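Ribonuclease mar1, putative (Trypanosoma cruzi, PDB 1YZV) is of unproven function but belongs to the isochorismatase family, and so may be a hydrolase of that superfamily. Local coordinates at residues Glu30-Arg35 with Trp116-His121; Asn41-Ala46 with Ala78-Pro83; Cys145-Gln148 with Asp152-Thr155; Leu159-Ser164 with Cys168-Ser173. One frame throughout, in Å; residues are numbered along the deposited sequence.

Interaction 1 of 4, residues Glu30-Arg35 with Trp116-His121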
loop_
_atom_site.group_PDB
_atom_site.type_symbol
_atom_site.label_atom_id
_atom_site.label_comp_id
_atom_site.label_asym_id
_atom_site.label_seq_id
_atom_site.Cartn_x
_atom_site.Cartn_y
_atom_site.Cartn_z
ATOM N N GLU A 30 -12.065 29.183 7.702
ATOM C CA GLU A 30 -11.058 30.174 8.050
ATOM C C GLU A 30 -10.129 29.723 9.160
ATOM O O GLU A 30 -8.922 29.874 9.038
ATOM C CB GLU A 30 -11.696 31.564 8.382
ATOM C CG GLU A 30 -12.365 32.300 7.169
ATOM C CD GLU A 30 -11.390 32.777 6.041
ATOM O OE1 GLU A 30 -10.165 32.511 6.107
ATOM O OE2 GLU A 30 -11.864 33.364 5.034
ATOM N N LYS A 31 -10.639 29.113 10.219
ATOM C CA LYS A 31 -9.740 28.833 11.346
ATOM C C LYS A 31 -8.756 27.681 11.103
ATOM O O LYS A 31 -7.731 27.604 11.756
ATOM C CB LYS A 31 -10.506 28.639 12.658
ATOM C CG LYS A 31 -11.089 29.987 13.215
ATOM C CD LYS A 31 -10.045 31.138 13.218
ATOM C CE LYS A 31 -10.366 32.242 14.234
ATOM N NZ LYS A 31 -9.128 32.659 15.020
ATOM N N PHE A 32 -9.034 26.858 10.103
ATOM C CA PHE A 32 -8.136 25.782 9.699
ATOM C C PHE A 32 -7.004 26.263 8.764
ATOM O O PHE A 32 -6.049 25.505 8.511
ATOM C CB PHE A 32 -8.915 24.720 8.907
ATOM C CG PHE A 32 -9.957 23.989 9.692
ATOM C CD1 PHE A 32 -9.601 22.912 10.513
ATOM C CD2 PHE A 32 -11.309 24.239 9.459
ATOM C CE1 PHE A 32 -10.587 22.137 11.145
ATOM C CE2 PHE A 32 -12.314 23.484 10.092
ATOM C CZ PHE A 32 -11.952 22.440 10.939
ATOM N N MET A 33 -7.196 27.414 8.125
ATOM C CA MET A 33 -6.298 27.839 7.041
ATOM C C MET A 33 -4.861 27.966 7.518
ATOM O O MET A 33 -3.943 27.578 6.797
ATOM C CB MET A 33 -6.763 29.149 6.416
ATOM C CG MET A 33 -8.101 29.067 5.667
ATOM S SD MET A 33 -8.084 27.831 4.303
ATOM C CE MET A 33 -6.939 28.639 3.205
ATOM N N GLY A 34 -4.678 28.419 8.759
ATOM C CA GLY A 34 -3.362 28.619 9.314
ATOM C C GLY A 34 -2.816 27.454 10.106
ATOM O O GLY A 34 -1.870 27.642 10.854
ATOM N N ARG A 35 -3.531 26.340 10.119
ATOM C CA ARG A 35 -3.233 25.161 10.929
ATOM C C ARG A 35 -3.032 23.903 10.042
ATOM O O ARG A 35 -2.400 22.954 10.438
ATOM C CB ARG A 35 -4.424 24.943 11.893
ATOM C CG ARG A 35 -4.845 26.242 12.630
ATOM C CD ARG A 35 -6.098 26.031 13.465
ATOM N NE ARG A 35 -5.894 25.080 14.535
ATOM C CZ ARG A 35 -5.628 25.405 15.800
ATOM N NH1 ARG A 35 -5.605 26.680 16.201
ATOM N NH2 ARG A 35 -5.443 24.426 16.688
ATOM N N TRP A 116 -13.253 16.061 -0.803
ATOM C CA TRP A 116 -11.983 16.653 -0.361
ATOM C C TRP A 116 -12.215 17.672 0.756
ATOM O O TRP A 116 -13.346 18.016 1.040
ATOM C CB TRP A 116 -11.229 17.315 -1.549
ATOM C CG TRP A 116 -11.795 18.592 -1.997
ATOM C CD1 TRP A 116 -11.344 19.840 -1.621
ATOM C CD2 TRP A 116 -13.081 18.815 -2.615
ATOM N NE1 TRP A 116 -12.216 20.810 -2.034
ATOM C CE2 TRP A 116 -13.255 20.229 -2.704
ATOM C CE3 TRP A 116 -14.001 17.988 -3.278
ATOM C CZ2 TRP A 116 -14.400 20.821 -3.289
ATOM C CZ3 TRP A 116 -15.127 18.584 -3.869
ATOM C CH2 TRP A 116 -15.313 19.991 -3.868
ATOM N N GLY A 117 -11.145 18.030 1.454
ATOM C CA GLY A 117 -11.192 19.099 2.439
ATOM C C GLY A 117 -10.499 18.753 3.737
ATOM O O GLY A 117 -9.419 18.094 3.732
ATOM N N PHE A 118 -11.018 19.345 4.813
ATOM C CA PHE A 118 -10.438 19.224 6.140
ATOM C C PHE A 118 -11.396 18.469 7.091
ATOM O O PHE A 118 -12.606 18.578 6.965
ATOM C CB PHE A 118 -10.209 20.567 6.787
ATOM C CG PHE A 118 -9.413 21.571 5.964
ATOM C CD1 PHE A 118 -8.386 21.193 5.150
ATOM C CD2 PHE A 118 -9.561 22.931 6.269
ATOM C CE1 PHE A 118 -7.632 22.171 4.478
ATOM C CE2 PHE A 118 -8.825 23.905 5.599
ATOM C CZ PHE A 118 -7.895 23.520 4.672
ATOM N N GLU A 119 -10.862 17.711 8.050
ATOM C CA GLU A 119 -9.494 17.236 8.083
ATOM C C GLU A 119 -9.555 15.802 7.541
ATOM O O GLU A 119 -10.571 15.115 7.716
ATOM C CB GLU A 119 -8.939 17.231 9.519
ATOM C CG GLU A 119 -8.664 18.612 10.069
ATOM C CD GLU A 119 -7.827 18.608 11.357
ATOM O OE1 GLU A 119 -6.662 18.169 11.371
ATOM O OE2 GLU A 119 -8.343 19.093 12.358
ATOM N N THR A 120 -8.479 15.374 6.898
ATOM C CA THR A 120 -8.403 14.061 6.214
ATOM C C THR A 120 -8.815 12.886 7.113
ATOM O O THR A 120 -9.585 12.038 6.705
ATOM C CB THR A 120 -6.995 13.830 5.639
ATOM O OG1 THR A 120 -6.566 15.007 4.932
ATOM C CG2 THR A 120 -6.973 12.635 4.665
ATOM N N HIS A 121 -8.350 12.895 8.368
ATOM C CA HIS A 121 -8.524 11.794 9.292
ATOM C C HIS A 121 -9.767 11.900 10.139
ATOM O O HIS A 121 -10.031 11.040 10.995
ATOM C CB HIS A 121 -7.290 11.654 10.191
ATOM C CG HIS A 121 -7.049 12.827 11.084
ATOM N ND1 HIS A 121 -6.834 14.095 10.594
ATOM C CD2 HIS A 121 -7.025 12.933 12.443
ATOM C CE1 HIS A 121 -6.760 14.941 11.608
ATOM N NE2 HIS A 121 -6.790 14.253 12.738
#
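Phe32 and Phe118 meet where the short helix 30-33 faces the end of strand 110-118. CB of Phe32 lies 3.3 Å from CD2 of Phe118. The two side chains run past one another, pointing opposite ways, and CB of Phe118 comes to sit over one face of the Phe32 ring. The ring planes are turned 55° apart, with their centroids separated by 5.5 Å. This is an oblique pair, neither stacked nor T-shaped. In Phe32, CG stands anti to the carbonyl carbon (chi1 -65°), which carries the ring across toward the strand end.

Met33 approaches the same ring from another direction. Its SD lies 4.2 Å from CE2 of Phe118, near the ring plane, so this is a Met-aromatic contact at the edge. Helix 39-56 adds Ser39 and Cys42 to the packing around Phe118.

Glu119 reaches the edge of the Phe32 ring, with OE2 4.0 Å from CE1. The carboxylate and ring planes are 68° apart. The other oxygen, OE1, is hydrogen-bonded to the backbone N of Gln148.

The peptide bond between Phe118 and Glu119 is cis, and Glu119 then takes the N-cap position of helix 120-133. A non-prolyl cis peptide at this strand-to-helix junction is characteristic of the isochorismatase-like fold, where in relatives it lies beside the active site.

Interaction 2 of 4, residues Asn41-Ala46 with Ala78-Pro83; sequences NCVFVA and ADIRLP
Ile80 packs against Ala46 and Val43 on one side of helix 39-56. The tight part of the contact is centred on the Ala46 methyl. CB of Ala46 is 3.6 Å from CD1 of Ile80 and 4.0 Å from CG2 of Ile80, so the two branches of the isoleucine both touch it. In Ile80, CG1 is anti to the carbonyl carbon and the chain beyond is extended (chi2 175°), which sends CD1 in toward the helix. Val43 lies one turn earlier and crosses Ile80 obliquely. Both its methyls take part: CG1 of Val43 is 3.9 Å from CG1 of Ile80, and CG2 of Val43 is 4.0 Å from that same atom. All three residues are buried. Trp116 of strand 110-118 packs on Ala46, and Met33 packs on Val43.

The side toward solvent is thinner. Here CG1 of Val43 lies 3.6 Å from CB of Asp79, and the exposed aspartate meets the valine through CB and its backbone O. No hydrogen bond joins the two segments themselves. Polar support comes from Asn47, the next residue of the helix. Its ND2 is hydrogen-bonded to Asp79 O and its OD1 to Arg81 N, so one amide holds the loop backbone before and after Ile80.

The arrangement ties the irregular loop leading to the outermost strand 87-91 onto a helix that flanks the parallel sheet. It belongs to the alpha/beta fold of the isochorismatase family, a parallel sheet with helices packed on it.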
loop_
_atom_site.group_PDB
_atom_site.type_symbol
_atom_site.label_atom_id
_atom_site.label_comp_id
_atom_site.label_asym_id
_atom_site.label_seq_id
_atom_site.Cartn_x
_atom_site.Cartn_y
_atom_site.Cartn_z
ATOM N N ASN A 41 -3.618 24.548 -1.250
ATOM C CA ASN A 41 -3.997 23.582 -2.279
ATOM C C ASN A 41 -5.444 23.117 -2.156
ATOM O O ASN A 41 -6.075 22.811 -3.146
ATOM C CB ASN A 41 -3.057 22.353 -2.257
ATOM C CG ASN A 41 -1.744 22.601 -2.984
ATOM O OD1 ASN A 41 -1.535 23.676 -3.574
ATOM N ND2 ASN A 41 -0.853 21.571 -2.995
ATOM N N CYS A 42 -5.967 23.072 -0.929
ATOM C CA CYS A 42 -7.308 22.600 -0.678
ATOM C C CYS A 42 -8.318 23.642 -1.179
ATOM O O CYS A 42 -9.285 23.299 -1.853
ATOM C CB CYS A 42 -7.483 22.287 0.824
ATOM S SG CYS A 42 -6.380 20.978 1.369
ATOM N N VAL A 43 -7.974 24.916 -1.001
ATOM C CA VAL A 43 -8.698 26.003 -1.633
ATOM C C VAL A 43 -8.630 25.926 -3.166
ATOM O O VAL A 43 -9.674 26.062 -3.825
ATOM C CB VAL A 43 -8.199 27.363 -1.122
ATOM C CG1 VAL A 43 -8.670 28.498 -2.033
ATOM C CG2 VAL A 43 -8.679 27.551 0.297
ATOM N N PHE A 44 -7.416 25.756 -3.716
ATOM C CA PHE A 44 -7.197 25.578 -5.163
ATOM C C PHE A 44 -8.049 24.463 -5.773
ATOM O O PHE A 44 -8.657 24.664 -6.848
ATOM C CB PHE A 44 -5.679 25.349 -5.466
ATOM C CG PHE A 44 -5.364 25.015 -6.915
ATOM C CD1 PHE A 44 -5.116 25.994 -7.843
ATOM C CD2 PHE A 44 -5.264 23.704 -7.330
ATOM C CE1 PHE A 44 -4.783 25.649 -9.145
ATOM C CE2 PHE A 44 -4.889 23.372 -8.595
ATOM C CZ PHE A 44 -4.687 24.311 -9.510
ATOM N N VAL A 45 -8.104 23.313 -5.079
ATOM C CA VAL A 45 -8.899 22.178 -5.510
ATOM C C VAL A 45 -10.407 22.501 -5.426
ATOM O O VAL A 45 -11.187 22.136 -6.326
ATOM C CB VAL A 45 -8.544 20.861 -4.745
ATOM C CG1 VAL A 45 -9.558 19.778 -4.993
ATOM C CG2 VAL A 45 -7.183 20.374 -5.142
ATOM N N ALA A 46 -10.815 23.216 -4.383
ATOM C CA ALA A 46 -12.213 23.655 -4.257
ATOM C C ALA A 46 -12.652 24.529 -5.452
ATOM O O ALA A 46 -13.736 24.325 -6.032
ATOM C CB ALA A 46 -12.442 24.386 -2.933
ATOM N N ALA A 78 -12.751 32.574 2.310
ATOM C CA ALA A 78 -13.109 33.583 1.303
ATOM C C ALA A 78 -12.318 33.458 0.012
ATOM O O ALA A 78 -12.706 34.047 -0.995
ATOM C CB ALA A 78 -12.914 34.981 1.877
ATOM N N ASP A 79 -11.226 32.690 0.012
ATOM C CA ASP A 79 -10.460 32.465 -1.206
ATOM C C ASP A 79 -11.170 31.453 -2.120
ATOM O O ASP A 79 -10.783 31.297 -3.256
ATOM C CB ASP A 79 -9.068 31.925 -0.881
ATOM C CG ASP A 79 -8.203 32.924 -0.179
ATOM O OD1 ASP A 79 -8.424 34.128 -0.380
ATOM O OD2 ASP A 79 -7.335 32.473 0.604
ATOM N N ILE A 80 -12.179 30.751 -1.618
ATOM C CA ILE A 80 -12.965 29.864 -2.456
ATOM C C ILE A 80 -14.087 30.647 -3.103
ATOM O O ILE A 80 -14.846 31.306 -2.412
ATOM C CB ILE A 80 -13.537 28.656 -1.638
ATOM C CG1 ILE A 80 -12.391 27.808 -1.108
ATOM C CG2 ILE A 80 -14.489 27.805 -2.500
ATOM C CD1 ILE A 80 -12.823 26.642 -0.161
ATOM N N ARG A 81 -14.230 30.518 -4.417
ATOM C CA ARG A 81 -15.318 31.149 -5.144
ATOM C C ARG A 81 -16.403 30.132 -5.362
ATOM O O ARG A 81 -16.298 29.306 -6.268
ATOM C CB ARG A 81 -14.823 31.688 -6.499
ATOM C CG ARG A 81 -13.758 32.783 -6.357
ATOM C CD ARG A 81 -13.201 33.200 -7.732
ATOM N NE ARG A 81 -12.084 34.146 -7.607
ATOM C CZ ARG A 81 -12.212 35.478 -7.458
ATOM N NH1 ARG A 81 -13.420 36.060 -7.419
ATOM N NH2 ARG A 81 -11.120 36.245 -7.341
ATOM N N LEU A 82 -17.339 30.044 -4.420
ATOM C CA LEU A 82 -18.338 29.007 -4.488
ATOM C C LEU A 82 -19.194 29.237 -5.714
ATOM O O LEU A 82 -19.512 30.390 -6.041
ATOM C CB LEU A 82 -19.233 29.060 -3.249
ATOM C CG LEU A 82 -18.528 28.641 -1.959
ATOM C CD1 LEU A 82 -19.458 28.891 -0.787
ATOM C CD2 LEU A 82 -18.089 27.189 -2.067
ATOM N N PRO A 83 -19.643 28.163 -6.356
ATOM C CA PRO A 83 -20.650 28.391 -7.400
ATOM C C PRO A 83 -21.915 29.023 -6.825
ATOM O O PRO A 83 -22.228 28.777 -5.643
ATOM C CB PRO A 83 -20.964 26.978 -7.915
ATOM C CG PRO A 83 -20.031 26.078 -7.275
ATOM C CD PRO A 83 -19.371 26.741 -6.141
#

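Interaction 3 of 4, residues Cys145-Gln148 with Asp152-Thr155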
loop_
_atom_site.group_PDB
_atom_site.type_symbol
_atom_site.label_atom_id
_atom_site.label_comp_id
_atom_site.label_asym_id
_atom_site.label_seq_id
_atom_site.Cartn_x
_atom_site.Cartn_y
_atom_site.Cartn_z
ATOM N N CYS A 145 -6.994 17.588 0.155
ATOM C CA CYS A 145 -7.156 17.133 1.551
ATOM C C CYS A 145 -5.980 17.510 2.423
ATOM O O CYS A 145 -4.835 17.565 1.964
ATOM C CB CYS A 145 -7.367 15.599 1.624
ATOM S SG CYS A 145 -8.863 15.028 0.903
ATOM N N GLY A 146 -6.268 17.749 3.704
ATOM C CA GLY A 146 -5.240 18.072 4.646
ATOM C C GLY A 146 -5.667 17.868 6.069
ATOM O O GLY A 146 -6.898 17.897 6.369
ATOM N N SER A 147 -4.660 17.737 6.944
ATOM C CA SER A 147 -4.879 17.645 8.392
ATOM C C SER A 147 -3.919 18.590 9.090
ATOM O O SER A 147 -2.965 19.090 8.474
ATOM C CB SER A 147 -4.648 16.216 8.939
ATOM O OG SER A 147 -5.505 15.267 8.346
ATOM N N GLN A 148 -4.127 18.805 10.389
ATOM C CA GLN A 148 -3.185 19.665 11.124
ATOM C C GLN A 148 -1.813 18.986 11.282
ATOM O O GLN A 148 -0.777 19.657 11.361
ATOM C CB GLN A 148 -3.779 20.105 12.468
ATOM C CG GLN A 148 -4.964 21.073 12.286
ATOM C CD GLN A 148 -5.553 21.565 13.584
ATOM O OE1 GLN A 148 -6.662 21.173 13.955
ATOM N NE2 GLN A 148 -4.715 22.170 14.391
ATOM N N ASP A 152 -1.297 12.290 10.722
ATOM C CA ASP A 152 -2.733 12.044 10.745
ATOM C C ASP A 152 -3.304 11.941 9.321
ATOM O O ASP A 152 -4.090 11.064 9.008
ATOM C CB ASP A 152 -3.493 13.123 11.534
ATOM C CG ASP A 152 -3.276 13.000 13.059
ATOM O OD1 ASP A 152 -3.057 11.865 13.597
ATOM O OD2 ASP A 152 -3.136 14.061 13.697
ATOM N N HIS A 153 -2.864 12.834 8.454
ATOM C CA HIS A 153 -3.351 12.857 7.073
ATOM C C HIS A 153 -2.896 11.614 6.332
ATOM O O HIS A 153 -3.720 10.950 5.698
ATOM C CB HIS A 153 -2.805 14.149 6.409
ATOM C CG HIS A 153 -2.839 14.127 4.928
ATOM N ND1 HIS A 153 -3.963 14.503 4.218
ATOM C CD2 HIS A 153 -1.952 13.660 4.024
ATOM C CE1 HIS A 153 -3.701 14.402 2.930
ATOM N NE2 HIS A 153 -2.496 13.879 2.784
ATOM N N CYS A 154 -1.582 11.337 6.338
ATOM C CA CYS A 154 -1.030 10.208 5.561
ATOM C C CYS A 154 -1.635 8.872 5.917
ATOM O O CYS A 154 -1.952 8.071 5.054
ATOM C CB CYS A 154 0.476 10.139 5.730
ATOM S SG CYS A 154 1.255 11.537 4.821
ATOM N N THR A 155 -1.737 8.618 7.208
ATOM C CA THR A 155 -2.299 7.354 7.717
ATOM C C THR A 155 -3.748 7.156 7.313
ATOM O O THR A 155 -4.106 6.069 6.804
ATOM C CB THR A 155 -2.169 7.274 9.230
ATOM O OG1 THR A 155 -0.790 7.385 9.567
ATOM C CG2 THR A 155 -2.704 5.934 9.790
#
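In the beta-alpha-beta unit of strand 137-146, helix 150-161 and strand 168-171, the first turn of the helix packs back on the end of the strand, with His153 against Cys145, Gly146 and Ser147. The His153 ring lies along the strand end. Its CE1 is 3.5 Å from Cys145 O, and its ND1 is 3.8 Å from Gly146 CA. These atoms approach the ring obliquely, and they make van der Waals contacts, not hydrogen bonds. CG of His153 is anti to the backbone N (chi1 162°), which swings the imidazole toward the strand. There ND1 is hydrogen-bonded to Thr120 OG1. Cys145 O has its own partner in Asn38 ND2.

Ser147 fills the other end of the contact. Its OG lies 3.5 Å from CB of His153 and equally close to CA of His153, but the hydroxyl is hydrogen-bonded to His121 ND1. Beside it, CB of Ser147 is 4.2 Å from CB of Asp152. The carboxylate of Asp152 bonds through OD1 to Thr172 OG1 of a neighbouring subunit. A bound sulfate, probably from the crystallisation liquor, lies about 5 Å from the Asp152 side chain and may mark a pocket.

The contact thus sits between the end of strand 137-146 and the start of helix 150-161. The beginning of helix 120-133 packs against both through Thr120 and His121, and another subunit adjoins the contact at Asp152.

Interaction 4 of 4, residues Leu159-Ser164 with Cys168-Ser173; sequences LMQSWS and CYISTS
Ile170 and Cys168 of strand 168-171 pack against the end of helix 150-161. The closest side-chain approach is CG1 of Ile170 to CG of Gln161, at 3.3 Å, where the two chains cross at about a right angle. CD1 of Ile170 lies 3.7 Å from CB of Met160. Cys168 turns its SG to the edge of the Trp163 indole, 4.0 Å from CE3, in a Cys sulfur-aromatic contact. SG is anti to the backbone N (chi1 171°), and this brings the sulfur up to the ring edge.

The backbones touch at the turn. Cys168 N makes a weak hydrogen bond of 3.4 Å to Trp163 O. CA of Ser164 gives a C-H...O contact to Cys168 O at 3.0 Å. A water bridges the other end, accepting from Gln161 NE2 and donating to Ile170 O.

Further out, the indole has Leu159 O over one face, and the ring also packs on Leu125 and Leu132 of helix 120-133. Arg11 of a second subunit makes a cation-pi contact with it. Gln161 NE2 also bonds to Gln158 OE1 of a third subunit, and Ser164 OG to Ser162 OG of that chain.

A type I beta turn runs from Gln161 to Ser164 on the way from helix to strand. This is the helix-to-strand half of a beta-alpha-beta crossover, and it delivers the last strand of the parallel sheet at a subunit interface.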
loop_
_atom_site.group_PDB
_atom_site.type_symbol
_atom_site.label_atom_id
_atom_site.label_comp_id
_atom_site.label_asym_id
_atom_site.label_seq_id
_atom_site.Cartn_x
_atom_site.Cartn_y
_atom_site.Cartn_z
ATOM N N LEU A 159 -5.449 4.461 4.842
ATOM C CA LEU A 159 -6.628 3.682 5.254
ATOM C C LEU A 159 -7.686 3.640 4.125
ATOM O O LEU A 159 -8.115 2.560 3.684
ATOM C CB LEU A 159 -7.209 4.267 6.537
ATOM C CG LEU A 159 -8.474 3.645 7.144
ATOM C CD1 LEU A 159 -8.416 2.130 7.082
ATOM C CD2 LEU A 159 -8.529 4.162 8.591
ATOM N N MET A 160 -7.991 4.807 3.569
ATOM C CA MET A 160 -8.922 4.914 2.475
ATOM C C MET A 160 -8.473 4.202 1.200
ATOM O O MET A 160 -9.302 3.582 0.549
ATOM C CB MET A 160 -9.261 6.357 2.199
ATOM C CG MET A 160 -10.012 6.946 3.325
ATOM S SD MET A 160 -10.661 8.597 3.104
ATOM C CE MET A 160 -9.208 9.583 3.302
ATOM N N GLN A 161 -7.161 4.141 0.941
ATOM C CA GLN A 161 -6.641 3.378 -0.186
ATOM C C GLN A 161 -6.886 1.870 -0.013
ATOM O O GLN A 161 -7.060 1.141 -0.994
ATOM C CB GLN A 161 -5.161 3.681 -0.401
ATOM C CG GLN A 161 -4.922 5.126 -0.926
ATOM C CD GLN A 161 -3.453 5.437 -1.105
ATOM O OE1 GLN A 161 -2.683 5.232 -0.172
ATOM N NE2 GLN A 161 -3.066 6.042 -2.264
ATOM N N SER A 162 -6.943 1.387 1.218
ATOM C CA SER A 162 -7.351 -0.005 1.421
ATOM C C SER A 162 -8.876 -0.300 1.180
ATOM O O SER A 162 -9.264 -1.463 1.108
ATOM C CB SER A 162 -7.006 -0.435 2.820
ATOM O OG SER A 162 -7.988 0.146 3.650
ATOM N N TRP A 163 -9.714 0.707 0.928
ATOM C CA TRP A 163 -11.150 0.454 0.679
ATOM C C TRP A 163 -11.617 0.426 -0.822
ATOM O O TRP A 163 -12.852 0.482 -1.140
ATOM C CB TRP A 163 -11.979 1.487 1.400
ATOM C CG TRP A 163 -11.746 1.638 2.843
ATOM C CD1 TRP A 163 -11.332 0.688 3.711
ATOM C CD2 TRP A 163 -12.245 2.710 3.638
ATOM N NE1 TRP A 163 -11.347 1.176 4.989
ATOM C CE2 TRP A 163 -12.032 2.363 4.985
ATOM C CE3 TRP A 163 -12.851 3.939 3.341
ATOM C CZ2 TRP A 163 -12.277 3.246 6.013
ATOM C CZ3 TRP A 163 -13.157 4.791 4.396
ATOM C CH2 TRP A 163 -12.916 4.409 5.709
ATOM N N SER A 164 -10.641 0.405 -1.727
ATOM C CA SER A 164 -10.898 0.354 -3.210
ATOM C C SER A 164 -11.918 -0.738 -3.617
ATOM O O SER A 164 -12.768 -0.563 -4.507
ATOM C CB SER A 164 -9.527 0.149 -3.933
ATOM O OG SER A 164 -9.576 0.515 -5.309
ATOM N N CYS A 168 -14.407 3.050 -2.694
ATOM C CA CYS A 168 -13.737 4.267 -2.308
ATOM C C CYS A 168 -12.305 4.154 -2.795
ATOM O O CYS A 168 -11.625 3.195 -2.469
ATOM C CB CYS A 168 -13.709 4.409 -0.799
ATOM S SG CYS A 168 -12.668 5.750 -0.192
ATOM N N TYR A 169 -11.874 5.092 -3.625
ATOM C CA TYR A 169 -10.449 5.210 -3.920
ATOM C C TYR A 169 -9.904 6.627 -3.906
ATOM O O TYR A 169 -10.646 7.621 -3.768
ATOM C CB TYR A 169 -10.157 4.592 -5.247
ATOM C CG TYR A 169 -10.771 5.329 -6.377
ATOM C CD1 TYR A 169 -12.025 4.956 -6.851
ATOM C CD2 TYR A 169 -9.976 6.184 -7.200
ATOM C CE1 TYR A 169 -12.572 5.590 -7.953
ATOM C CE2 TYR A 169 -10.508 6.821 -8.304
ATOM C CZ TYR A 169 -11.846 6.578 -8.644
ATOM O OH TYR A 169 -12.394 7.133 -9.811
ATOM N N ILE A 170 -8.587 6.707 -3.936
ATOM C CA ILE A 170 -7.917 7.991 -3.777
ATOM C C ILE A 170 -7.297 8.359 -5.103
ATOM O O ILE A 170 -6.521 7.561 -5.703
ATOM C CB ILE A 170 -6.789 7.916 -2.721
ATOM C CG1 ILE A 170 -7.331 7.338 -1.429
ATOM C CG2 ILE A 170 -6.117 9.277 -2.568
ATOM C CD1 ILE A 170 -8.204 8.167 -0.798
ATOM N N SER A 171 -7.571 9.583 -5.512
ATOM C CA SER A 171 -7.071 10.113 -6.784
ATOM C C SER A 171 -6.646 11.567 -6.581
ATOM O O SER A 171 -6.386 11.995 -5.444
ATOM C CB SER A 171 -8.154 9.948 -7.876
ATOM O OG SER A 171 -7.637 10.141 -9.182
ATOM N N THR A 172 -6.329 12.245 -7.678
ATOM C CA THR A 172 -5.990 13.687 -7.629
ATOM C C THR A 172 -6.982 14.453 -8.483
ATOM O O THR A 172 -7.518 13.909 -9.431
ATOM C CB THR A 172 -4.543 13.972 -8.099
ATOM O OG1 THR A 172 -4.367 13.462 -9.417
ATOM C CG2 THR A 172 -3.529 13.339 -7.162
ATOM N N SER A 173 -7.104 15.765 -8.244
ATOM C CA SER A 173 -8.086 16.589 -8.970
ATOM C C SER A 173 -7.924 16.537 -10.496
ATOM O O SER A 173 -8.917 16.419 -11.249
ATOM C CB SER A 173 -8.065 18.038 -8.430
ATOM O OG SER A 173 -6.786 18.697 -8.640
HETATM O O HOH W 1 -4.366 6.168 -4.886
#

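Interactions 3 and 4 share helix 150-161. They grip its two ends, one to strand 137-146 and the other to its neighbour in the sheet, 168-171. Both adjoin other subunits. Interactions 2, 3 and 4 are buried; interaction 1 is only partly so. Interaction 1 meets interaction 3 at the start of helix 120-133, where hydrogen bonds join them. Interaction 2 lies across the chain's centre from interaction 4 and touches no other subunit. It is mainly aliphatic and has no hydrogen bond between its segments, whereas interaction 1 is aromatic with a sulfur. Interaction 3 relies on outside polar partners. Interaction 4 alone has a hydrogen bond between its segments, a weak one, and a bridging water.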